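Local coordinates for extracellular solute-binding protein, family 5 (Chelativorans sp., PDB 6WM6) that binds EDTA in the periplasm as the solute-binding protein EppA, probably for delivery to an ABC transporter, at residues 322-333 against 372-383; 353-362 against 508-519. All blocks are in the same frame, centred on the assembly; numbering follows the deposited sequence.

Interaction 1. Residues 322-333 against 372-383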
loop_
_atom_site.group_PDB
_atom_site.type_symbol
_atom_site.label_atom_id
_atom_site.label_comp_id
_atom_site.label_asym_id
_atom_site.label_seq_id
_atom_site.Cartn_x
_atom_site.Cartn_y
_atom_site.Cartn_z
ATOM N N ALA A 322 -17.947 -7.979 -24.172
ATOM C CA ALA A 322 -18.693 -9.223 -24.001
ATOM C C ALA A 322 -17.781 -10.360 -23.558
ATOM O O ALA A 322 -18.174 -11.194 -22.734
ATOM C CB ALA A 322 -19.416 -9.582 -25.302
ATOM N N LEU A 323 -16.574 -10.433 -24.113
ATOM C CA LEU A 323 -15.643 -11.478 -23.695
ATOM C C LEU A 323 -15.206 -11.246 -22.253
ATOM O O LEU A 323 -15.108 -12.198 -21.468
ATOM C CB LEU A 323 -14.446 -11.566 -24.649
ATOM C CG LEU A 323 -13.449 -12.670 -24.330
ATOM C CD1 LEU A 323 -14.108 -14.041 -24.378
ATOM C CD2 LEU A 323 -12.256 -12.634 -25.299
ATOM N N ARG A 324 -14.976 -9.980 -21.879
ATOM C CA ARG A 324 -14.631 -9.669 -20.490
ATOM C C ARG A 324 -15.723 -10.140 -19.550
ATOM O O ARG A 324 -15.452 -10.843 -18.554
ATOM C CB ARG A 324 -14.401 -8.172 -20.303
ATOM C CG ARG A 324 -13.232 -7.648 -21.118
ATOM C CD ARG A 324 -12.722 -6.293 -20.620
ATOM N NE ARG A 324 -13.663 -5.169 -20.589
ATOM C CZ ARG A 324 -13.896 -4.354 -21.618
ATOM N NH1 ARG A 324 -13.316 -4.571 -22.790
ATOM N NH2 ARG A 324 -14.705 -3.322 -21.455
ATOM N N LYS A 325 -16.975 -9.771 -19.841
ATOM C CA LYS A 325 -18.065 -10.140 -18.949
ATOM C C LYS A 325 -18.269 -11.644 -18.899
ATOM O O LYS A 325 -18.567 -12.199 -17.832
ATOM C CB LYS A 325 -19.348 -9.412 -19.341
ATOM C CG LYS A 325 -19.248 -7.922 -19.086
ATOM C CD LYS A 325 -20.516 -7.154 -19.385
ATOM C CE LYS A 325 -20.299 -5.707 -18.975
ATOM N NZ LYS A 325 -21.491 -4.840 -19.143
ATOM N N ALA A 326 -18.093 -12.332 -20.024
ATOM C CA ALA A 326 -18.254 -13.777 -20.019
ATOM C C ALA A 326 -17.188 -14.443 -19.165
ATOM O O ALA A 326 -17.491 -15.328 -18.348
ATOM C CB ALA A 326 -18.200 -14.319 -21.448
ATOM N N VAL A 327 -15.937 -14.014 -19.311
ATOM C CA VAL A 327 -14.858 -14.563 -18.486
ATOM C C VAL A 327 -15.138 -14.332 -17.011
ATOM O O VAL A 327 -15.011 -15.251 -16.183
ATOM C CB VAL A 327 -13.502 -13.985 -18.932
ATOM C CG1 VAL A 327 -12.422 -14.176 -17.857
ATOM C CG2 VAL A 327 -13.096 -14.607 -20.266
ATOM N N LEU A 328 -15.524 -13.109 -16.655
ATOM C CA LEU A 328 -15.741 -12.816 -15.238
ATOM C C LEU A 328 -16.924 -13.594 -14.677
ATOM O O LEU A 328 -16.900 -13.998 -13.508
ATOM C CB LEU A 328 -15.935 -11.324 -15.008
ATOM C CG LEU A 328 -14.749 -10.421 -15.376
ATOM C CD1 LEU A 328 -15.009 -9.014 -14.882
ATOM C CD2 LEU A 328 -13.465 -10.996 -14.847
ATOM N N THR A 329 -17.944 -13.850 -15.495
ATOM C CA THR A 329 -19.108 -14.607 -15.044
ATOM C C THR A 329 -18.764 -16.077 -14.836
ATOM O O THR A 329 -19.264 -16.708 -13.893
ATOM C CB THR A 329 -20.220 -14.428 -16.070
ATOM O OG1 THR A 329 -20.587 -13.048 -16.144
ATOM C CG2 THR A 329 -21.476 -15.237 -15.712
ATOM N N ALA A 330 -17.905 -16.636 -15.685
ATOM C CA ALA A 330 -17.501 -18.027 -15.562
ATOM C C ALA A 330 -16.578 -18.272 -14.376
ATOM O O ALA A 330 -16.551 -19.382 -13.820
ATOM C CB ALA A 330 -16.800 -18.460 -16.848
ATOM N N ILE A 331 -15.791 -17.275 -13.972
ATOM C CA ILE A 331 -14.915 -17.457 -12.815
ATOM C C ILE A 331 -15.764 -17.748 -11.589
ATOM O O ILE A 331 -16.764 -17.073 -11.320
ATOM C CB ILE A 331 -14.019 -16.220 -12.642
ATOM C CG1 ILE A 331 -12.991 -16.185 -13.751
ATOM C CG2 ILE A 331 -13.370 -16.208 -11.270
ATOM C CD1 ILE A 331 -12.179 -14.898 -13.810
ATOM N N ASP A 332 -15.357 -18.766 -10.822
ATOM C CA ASP A 332 -16.055 -19.163 -9.593
ATOM C C ASP A 332 -15.260 -18.616 -8.419
ATOM O O ASP A 332 -14.284 -19.229 -7.981
ATOM C CB ASP A 332 -16.149 -20.687 -9.534
ATOM C CG ASP A 332 -16.990 -21.194 -8.371
ATOM O OD1 ASP A 332 -17.138 -20.478 -7.361
ATOM O OD2 ASP A 332 -17.489 -22.334 -8.478
ATOM N N ALA A 333 -15.668 -17.447 -7.912
ATOM C CA ALA A 333 -14.911 -16.797 -6.845
ATOM C C ALA A 333 -15.010 -17.566 -5.538
ATOM O O ALA A 333 -14.050 -17.564 -4.758
ATOM C CB ALA A 333 -15.389 -15.354 -6.653
ATOM N N TYR A 372 -20.617 -11.461 -11.852
ATOM C CA TYR A 372 -19.210 -11.804 -11.939
ATOM C C TYR A 372 -18.832 -12.682 -10.752
ATOM O O TYR A 372 -19.279 -12.458 -9.619
ATOM C CB TYR A 372 -18.328 -10.558 -11.927
ATOM C CG TYR A 372 -18.639 -9.457 -12.927
ATOM C CD1 TYR A 372 -19.380 -9.686 -14.090
ATOM C CD2 TYR A 372 -18.174 -8.172 -12.703
ATOM C CE1 TYR A 372 -19.655 -8.648 -14.973
ATOM C CE2 TYR A 372 -18.435 -7.143 -13.568
ATOM C CZ TYR A 372 -19.169 -7.381 -14.705
ATOM O OH TYR A 372 -19.453 -6.322 -15.549
ATOM N N GLY A 373 -17.993 -13.672 -10.996
ATOM C CA GLY A 373 -17.518 -14.538 -9.922
ATOM C C GLY A 373 -18.503 -15.596 -9.476
ATOM O O GLY A 373 -18.238 -16.285 -8.490
ATOM N N THR A 374 -19.621 -15.764 -10.175
ATOM C CA THR A 374 -20.657 -16.713 -9.761
ATOM C C THR A 374 -20.446 -18.113 -10.322
ATOM O O THR A 374 -21.225 -19.020 -9.993
ATOM C CB THR A 374 -22.056 -16.201 -10.124
ATOM O OG1 THR A 374 -22.183 -16.045 -11.544
ATOM C CG2 THR A 374 -22.351 -14.885 -9.434
ATOM N N GLY A 375 -19.434 -18.327 -11.155
ATOM C CA GLY A 375 -19.167 -19.650 -11.688
ATOM C C GLY A 375 -20.241 -20.134 -12.632
ATOM O O GLY A 375 -20.463 -21.351 -12.737
ATOM N N ASP A 376 -20.908 -19.228 -13.326
ATOM C CA ASP A 376 -22.131 -19.535 -14.076
ATOM C C ASP A 376 -21.773 -19.688 -15.550
ATOM O O ASP A 376 -21.854 -18.737 -16.334
ATOM C CB ASP A 376 -23.155 -18.426 -13.852
ATOM C CG ASP A 376 -24.537 -18.797 -14.352
ATOM O OD1 ASP A 376 -24.660 -19.756 -15.161
ATOM O OD2 ASP A 376 -25.496 -18.118 -13.935
ATOM N N VAL A 377 -21.376 -20.907 -15.922
ATOM C CA VAL A 377 -20.907 -21.168 -17.279
ATOM C C VAL A 377 -22.022 -20.957 -18.296
ATOM O O VAL A 377 -21.795 -20.406 -19.378
ATOM C CB VAL A 377 -20.311 -22.584 -17.373
ATOM C CG1 VAL A 377 -20.107 -22.981 -18.831
ATOM C CG2 VAL A 377 -19.003 -22.645 -16.619
ATOM N N GLU A 378 -23.242 -21.403 -17.984
ATOM C CA GLU A 378 -24.325 -21.249 -18.950
ATOM C C GLU A 378 -24.636 -19.778 -19.203
ATOM O O GLU A 378 -24.873 -19.374 -20.347
ATOM C CB GLU A 378 -25.556 -22.037 -18.513
ATOM C CG GLU A 378 -25.360 -23.556 -18.589
ATOM C CD GLU A 378 -24.833 -24.024 -19.941
ATOM O OE1 GLU A 378 -25.373 -23.583 -20.978
ATOM O OE2 GLU A 378 -23.864 -24.816 -19.962
ATOM N N LYS A 379 -24.587 -18.945 -18.159
ATOM C CA LYS A 379 -24.782 -17.515 -18.383
ATOM C C LYS A 379 -23.632 -16.934 -19.201
ATOM O O LYS A 379 -23.861 -16.125 -20.116
ATOM C CB LYS A 379 -24.935 -16.786 -17.045
ATOM C CG LYS A 379 -25.193 -15.302 -17.184
ATOM C CD LYS A 379 -25.425 -14.641 -15.832
ATOM C CE LYS A 379 -26.223 -13.351 -15.962
ATOM N NZ LYS A 379 -25.510 -12.296 -16.736
ATOM N N ALA A 380 -22.391 -17.329 -18.880
ATOM C CA ALA A 380 -21.244 -16.853 -19.641
ATOM C C ALA A 380 -21.356 -17.239 -21.112
ATOM O O ALA A 380 -21.067 -16.424 -22.007
ATOM C CB ALA A 380 -19.968 -17.429 -19.036
ATOM N N LYS A 381 -21.764 -18.485 -21.394
ATOM C CA LYS A 381 -21.941 -18.903 -22.783
ATOM C C LYS A 381 -23.019 -18.072 -23.459
ATOM O O LYS A 381 -22.894 -17.740 -24.641
ATOM C CB LYS A 381 -22.297 -20.387 -22.843
ATOM C CG LYS A 381 -21.139 -21.321 -22.615
ATOM C CD LYS A 381 -21.625 -22.772 -22.640
ATOM C CE LYS A 381 -20.487 -23.770 -22.538
ATOM N NZ LYS A 381 -21.014 -25.165 -22.478
ATOM N N GLY A 382 -24.079 -17.725 -22.726
ATOM C CA GLY A 382 -25.115 -16.877 -23.292
ATOM C C GLY A 382 -24.601 -15.502 -23.659
ATOM O O GLY A 382 -24.927 -14.966 -24.718
ATOM N N ILE A 383 -23.785 -14.906 -22.785
ATOM C CA ILE A 383 -23.178 -13.612 -23.088
ATOM C C ILE A 383 -22.388 -13.701 -24.385
ATOM O O ILE A 383 -22.459 -12.813 -25.244
ATOM C CB ILE A 383 -22.291 -13.159 -21.907
ATOM C CG1 ILE A 383 -23.173 -12.856 -20.685
ATOM C CG2 ILE A 383 -21.477 -11.945 -22.287
ATOM C CD1 ILE A 383 -22.390 -12.718 -19.382
HETATM O O HOH W 1 -22.185 -5.773 -16.059
HETATM O O HOH W 2 -22.903 -11.636 -15.770
HETATM O O HOH W 3 -18.916 -18.041 -6.370
#

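Interaction 2. Residues 353-362 against 508-519. With EDO (1,2-ethanediol), chain E.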
loop_
_atom_site.group_PDB
_atom_site.type_symbol
_atom_site.label_atom_id
_atom_site.label_comp_id
_atom_site.label_asym_id
_atom_site.label_seq_id
_atom_site.Cartn_x
_atom_site.Cartn_y
_atom_site.Cartn_z
ATOM N N SER A 353 -15.700 -5.068 -4.669
ATOM C CA SER A 353 -15.591 -3.680 -5.097
ATOM C C SER A 353 -14.169 -3.454 -5.587
ATOM O O SER A 353 -13.243 -4.133 -5.160
ATOM C CB SER A 353 -15.836 -2.791 -3.871
ATOM O OG SER A 353 -15.487 -1.432 -4.092
ATOM N N VAL A 354 -14.000 -2.479 -6.483
ATOM C CA VAL A 354 -12.663 -2.053 -6.915
ATOM C C VAL A 354 -12.279 -0.714 -6.319
ATOM O O VAL A 354 -11.223 -0.168 -6.666
ATOM C CB VAL A 354 -12.480 -2.082 -8.444
ATOM C CG1 VAL A 354 -12.543 -3.506 -8.956
ATOM C CG2 VAL A 354 -13.485 -1.199 -9.152
ATOM N N MET A 355 -13.077 -0.185 -5.404
ATOM C CA MET A 355 -12.773 1.095 -4.785
ATOM C C MET A 355 -12.793 1.099 -3.271
ATOM O O MET A 355 -12.242 2.039 -2.670
ATOM C CB MET A 355 -13.697 2.183 -5.306
ATOM C CG MET A 355 -13.405 2.420 -6.795
ATOM S SD MET A 355 -14.312 3.779 -7.463
ATOM C CE MET A 355 -13.923 3.547 -9.192
ATOM N N PHE A 356 -13.375 0.089 -2.640
ATOM C CA PHE A 356 -13.506 0.018 -1.192
ATOM C C PHE A 356 -13.151 -1.383 -0.720
ATOM O O PHE A 356 -13.596 -2.377 -1.300
ATOM C CB PHE A 356 -14.968 0.260 -0.771
ATOM C CG PHE A 356 -15.561 1.541 -1.298
ATOM C CD1 PHE A 356 -15.265 2.763 -0.700
ATOM C CD2 PHE A 356 -16.436 1.523 -2.359
ATOM C CE1 PHE A 356 -15.849 3.934 -1.167
ATOM C CE2 PHE A 356 -17.012 2.696 -2.833
ATOM C CZ PHE A 356 -16.717 3.895 -2.230
ATOM N N LEU A 357 -12.382 -1.458 0.366
ATOM C CA LEU A 357 -12.202 -2.723 1.071
ATOM C C LEU A 357 -13.507 -3.088 1.772
ATOM O O LEU A 357 -14.352 -2.216 2.033
ATOM C CB LEU A 357 -11.093 -2.593 2.104
ATOM C CG LEU A 357 -9.690 -2.283 1.570
ATOM C CD1 LEU A 357 -8.768 -1.953 2.765
ATOM C CD2 LEU A 357 -9.117 -3.417 0.767
ATOM N N PRO A 358 -13.674 -4.360 2.148
ATOM C CA PRO A 358 -14.943 -4.780 2.773
ATOM C C PRO A 358 -15.290 -4.031 4.042
ATOM O O PRO A 358 -16.488 -3.974 4.389
ATOM C CB PRO A 358 -14.718 -6.279 3.036
ATOM C CG PRO A 358 -13.813 -6.690 1.900
ATOM C CD PRO A 358 -12.845 -5.521 1.750
ATOM N N ASN A 359 -14.320 -3.459 4.745
ATOM C CA ASN A 359 -14.596 -2.731 5.974
ATOM C C ASN A 359 -14.740 -1.220 5.794
ATOM O O ASN A 359 -14.978 -0.513 6.777
ATOM C CB ASN A 359 -13.520 -3.009 7.029
ATOM C CG ASN A 359 -12.165 -2.515 6.619
ATOM O OD1 ASN A 359 -11.695 -2.808 5.522
ATOM N ND2 ASN A 359 -11.503 -1.775 7.511
ATOM N N GLN A 360 -14.601 -0.699 4.581
ATOM C CA GLN A 360 -14.690 0.741 4.355
ATOM C C GLN A 360 -16.101 1.162 4.008
ATOM O O GLN A 360 -16.852 0.452 3.333
ATOM C CB GLN A 360 -13.736 1.162 3.254
ATOM C CG GLN A 360 -12.270 1.150 3.679
ATOM C CD GLN A 360 -11.356 1.565 2.567
ATOM O OE1 GLN A 360 -11.329 0.954 1.487
ATOM N NE2 GLN A 360 -10.557 2.602 2.808
ATOM N N ALA A 361 -16.456 2.372 4.449
ATOM C CA ALA A 361 -17.745 2.954 4.078
ATOM C C ALA A 361 -17.892 2.968 2.560
ATOM O O ALA A 361 -16.951 3.256 1.838
ATOM C CB ALA A 361 -17.845 4.385 4.612
ATOM N N GLY A 362 -19.085 2.645 2.076
ATOM C CA GLY A 362 -19.356 2.575 0.665
ATOM C C GLY A 362 -19.230 1.186 0.066
ATOM O O GLY A 362 -19.731 0.952 -1.036
ATOM N N ALA A 508 -17.552 8.526 0.186
ATOM C CA ALA A 508 -17.910 7.168 -0.199
ATOM C C ALA A 508 -19.261 7.116 -0.882
ATOM O O ALA A 508 -19.445 6.370 -1.849
ATOM C CB ALA A 508 -17.920 6.266 1.030
ATOM N N ALA A 509 -20.230 7.890 -0.394
ATOM C CA ALA A 509 -21.536 7.933 -1.037
ATOM C C ALA A 509 -21.390 8.391 -2.483
ATOM O O ALA A 509 -21.993 7.811 -3.392
ATOM C CB ALA A 509 -22.481 8.837 -0.263
ATOM N N ILE A 510 -20.572 9.423 -2.718
ATOM C CA ILE A 510 -20.357 9.920 -4.077
ATOM C C ILE A 510 -19.612 8.884 -4.915
ATOM O O ILE A 510 -20.015 8.546 -6.040
ATOM C CB ILE A 510 -19.583 11.244 -4.013
ATOM C CG1 ILE A 510 -20.392 12.350 -3.308
ATOM C CG2 ILE A 510 -19.187 11.689 -5.428
ATOM C CD1 ILE A 510 -19.517 13.505 -2.839
ATOM N N LEU A 511 -18.507 8.364 -4.379
ATOM C CA LEU A 511 -17.624 7.471 -5.121
ATOM C C LEU A 511 -18.293 6.147 -5.468
ATOM O O LEU A 511 -17.903 5.504 -6.465
ATOM C CB LEU A 511 -16.346 7.249 -4.314
ATOM C CG LEU A 511 -15.207 6.509 -5.021
ATOM C CD1 LEU A 511 -14.635 7.355 -6.127
ATOM C CD2 LEU A 511 -14.129 6.168 -4.012
ATOM N N SER A 512 -19.300 5.736 -4.702
ATOM C CA SER A 512 -20.006 4.495 -5.002
ATOM C C SER A 512 -20.489 4.450 -6.452
ATOM O O SER A 512 -20.477 3.383 -7.067
ATOM C CB SER A 512 -21.194 4.306 -4.045
ATOM O OG SER A 512 -20.736 4.063 -2.733
ATOM N N GLU A 513 -20.939 5.586 -7.001
ATOM C CA GLU A 513 -21.394 5.610 -8.388
ATOM C C GLU A 513 -20.273 5.257 -9.350
ATOM O O GLU A 513 -20.499 4.569 -10.363
ATOM C CB GLU A 513 -21.998 6.980 -8.716
ATOM C CG GLU A 513 -22.673 6.999 -10.074
ATOM C CD GLU A 513 -23.202 8.366 -10.488
ATOM O OE1 GLU A 513 -23.059 9.354 -9.725
ATOM O OE2 GLU A 513 -23.774 8.455 -11.604
ATOM N N ALA A 514 -19.056 5.711 -9.068
ATOM C CA ALA A 514 -17.923 5.368 -9.920
ATOM C C ALA A 514 -17.584 3.890 -9.807
ATOM O O ALA A 514 -17.219 3.267 -10.798
ATOM C CB ALA A 514 -16.707 6.214 -9.555
ATOM N N ASP A 515 -17.708 3.308 -8.620
ATOM C CA ASP A 515 -17.489 1.879 -8.452
ATOM C C ASP A 515 -18.471 1.085 -9.300
ATOM O O ASP A 515 -18.093 0.092 -9.946
ATOM C CB ASP A 515 -17.609 1.524 -6.967
ATOM C CG ASP A 515 -16.944 0.220 -6.569
ATOM O OD1 ASP A 515 -16.042 -0.304 -7.273
ATOM O OD2 ASP A 515 -17.312 -0.294 -5.491
ATOM N N GLU A 516 -19.740 1.504 -9.333
ATOM C CA GLU A 516 -20.738 0.832 -10.168
ATOM C C GLU A 516 -20.331 0.890 -11.633
ATOM O O GLU A 516 -20.348 -0.126 -12.336
ATOM C CB GLU A 516 -22.116 1.487 -9.972
ATOM C CG GLU A 516 -22.655 1.475 -8.535
ATOM C CD GLU A 516 -23.301 0.189 -8.087
ATOM O OE1 GLU A 516 -23.513 -0.712 -8.913
ATOM O OE2 GLU A 516 -23.635 0.084 -6.870
ATOM N N LEU A 517 -19.971 2.075 -12.123
ATOM C CA LEU A 517 -19.595 2.224 -13.534
ATOM C C LEU A 517 -18.325 1.447 -13.846
ATOM O O LEU A 517 -18.193 0.871 -14.926
ATOM C CB LEU A 517 -19.425 3.699 -13.865
ATOM C CG LEU A 517 -20.691 4.553 -13.804
ATOM C CD1 LEU A 517 -20.356 6.027 -13.972
ATOM C CD2 LEU A 517 -21.713 4.117 -14.852
ATOM N N ALA A 518 -17.359 1.445 -12.943
ATOM C CA ALA A 518 -16.131 0.701 -13.183
ATOM C C ALA A 518 -16.418 -0.791 -13.281
ATOM O O ALA A 518 -15.847 -1.488 -14.119
ATOM C CB ALA A 518 -15.135 0.997 -12.073
ATOM N N MET A 519 -17.307 -1.310 -12.435
ATOM C CA MET A 519 -17.665 -2.711 -12.531
ATOM C C MET A 519 -18.473 -3.010 -13.785
ATOM O O MET A 519 -18.303 -4.093 -14.361
ATOM C CB MET A 519 -18.392 -3.132 -11.269
ATOM C CG MET A 519 -17.489 -3.079 -10.037
ATOM S SD MET A 519 -15.888 -3.930 -10.234
ATOM C CE MET A 519 -16.579 -5.514 -10.506
HETATM C C1 EDO E . -8.051 -1.989 6.268
HETATM O O1 EDO E . -8.386 -2.463 7.577
HETATM C C2 EDO E . -6.765 -2.685 5.829
HETATM O O2 EDO E . -5.955 -2.794 7.007
#

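Interaction 1. Residues 322-333 against 372-383
Two antiparallel helices pack closely here, and backbone hydrogen bonds and a single beta bridge, Asp332 with Thr374, join the C-terminal end of one to the loop leading into the other, on the flank of a lobe of this family 5 solute-binding protein. The axes of 322-330 and 377-383 run at 175° and only 8.0 Å apart, a spacing that small residues allow: the CB of Ala380 lies 4.0 Å from the CB of Ala330 and rests on the carbonyl of Ala326. Ile383 is a knob in the hole formed by Ala322, Lys325, Ala326 and Thr329. With CG2 anti to the backbone N and CG1 beside it (chi1 -67°), CG2 settles by Ala322 and Ala326 while CD1 reaches Thr329 OG1. That hydroxyl bonds back to the carbonyl of Lys325, and a water links it to Lys379 NZ; Thr329 CG2 lies along the aliphatic part of Lys379. Tyr372 lies across Leu328, whose CD1 sits over one ring face, 4.1 Å from the ring centroid, as a CH-pi contact. Its hydroxyl bonds to the carbonyl of Met519, and a water that donates to it accepts a weak bond from Lys325 NZ. The last turn of helix 322-330 offers its carbonyls to the 373-376 loop: Gly373 N gives Leu328 O a nearly straight bond (172°), and Asp376 N bonds to Thr329 O. Gly373 and Gly375 both have positive phi, and a CB on either would be tight, against Ala333 CB and Asp332 CG. Asp376 is the N-cap of helix 377-386, and its OD1 accepts from Lys379 N. Asp332 caps another helix through OD1 and Asp335 N. Gly375 N donates to Ile331 O from above the carbonyl plane, and Ala333 N donates to Gly373 O over 2.9 Å.

Interaction 2. Residues 353-362 against 508-519
The Phe356 ring carries Met355 CB over one face and the backbone carbon of Gly362 over the other, both offset toward the rim, while Asp515 OD2 lies at its edge, near the ring plane. The ring and carboxylate planes stand 73° apart. Farther along the ring, CZ meets Leu511 CD2 at 3.9 Å and CE1 meets the CB of Ala508. The carboxylate of Asp515 grips the loop with both oxygens: OD2 accepts from Ser353 OG at 2.6 Å, 32° out of plane on the syn side, and OD1 takes Val354 N at 3.1 Å on its syn lone pair. Turned anti to its own nitrogen (chi1 168°), the Ser353 hydroxyl, while donating to Asp515, accepts from Met355 N and Phe356 N. An alanine in place of Asp515 is likely to leave Val354 N and the Ser353 hydroxyl without their acceptors, and Arg366 with one carboxylate partner fewer, Glu516 remaining. The extended Met355 runs antiparallel alongside Asp515, its SD 3.8 Å from Leu511 CG and its CE against Ala514 and Ala518. Val354 CG1 touches Met519 SD. The bonds at Ser353 make an ST turn and an ST motif, which a buried aspartate of helix 504-521 anchors.

In the fold
The two contacts meet at one point, where the hydroxyl of Tyr372 bonds to the carbonyl of Met519, although their centres are about 22 Å apart. Interaction 2 is the more deeply buried, its centre about 18 Å from that of the chain against about 30 Å for interaction 1, which is partly buried and has three bridging waters. Their chemistry follows: 322-333 and 372-383 join helix to helix through alanines, an isoleucine knob, a tyrosine packed on leucine, and backbone bonds, whereas 353-362 is an irregular loop, held to a helix by one carboxylate and by methionine, leucine and phenylalanine packing. Strand 524-537 borders both, touching Leu328 and Tyr372 in one and Val354 in the other.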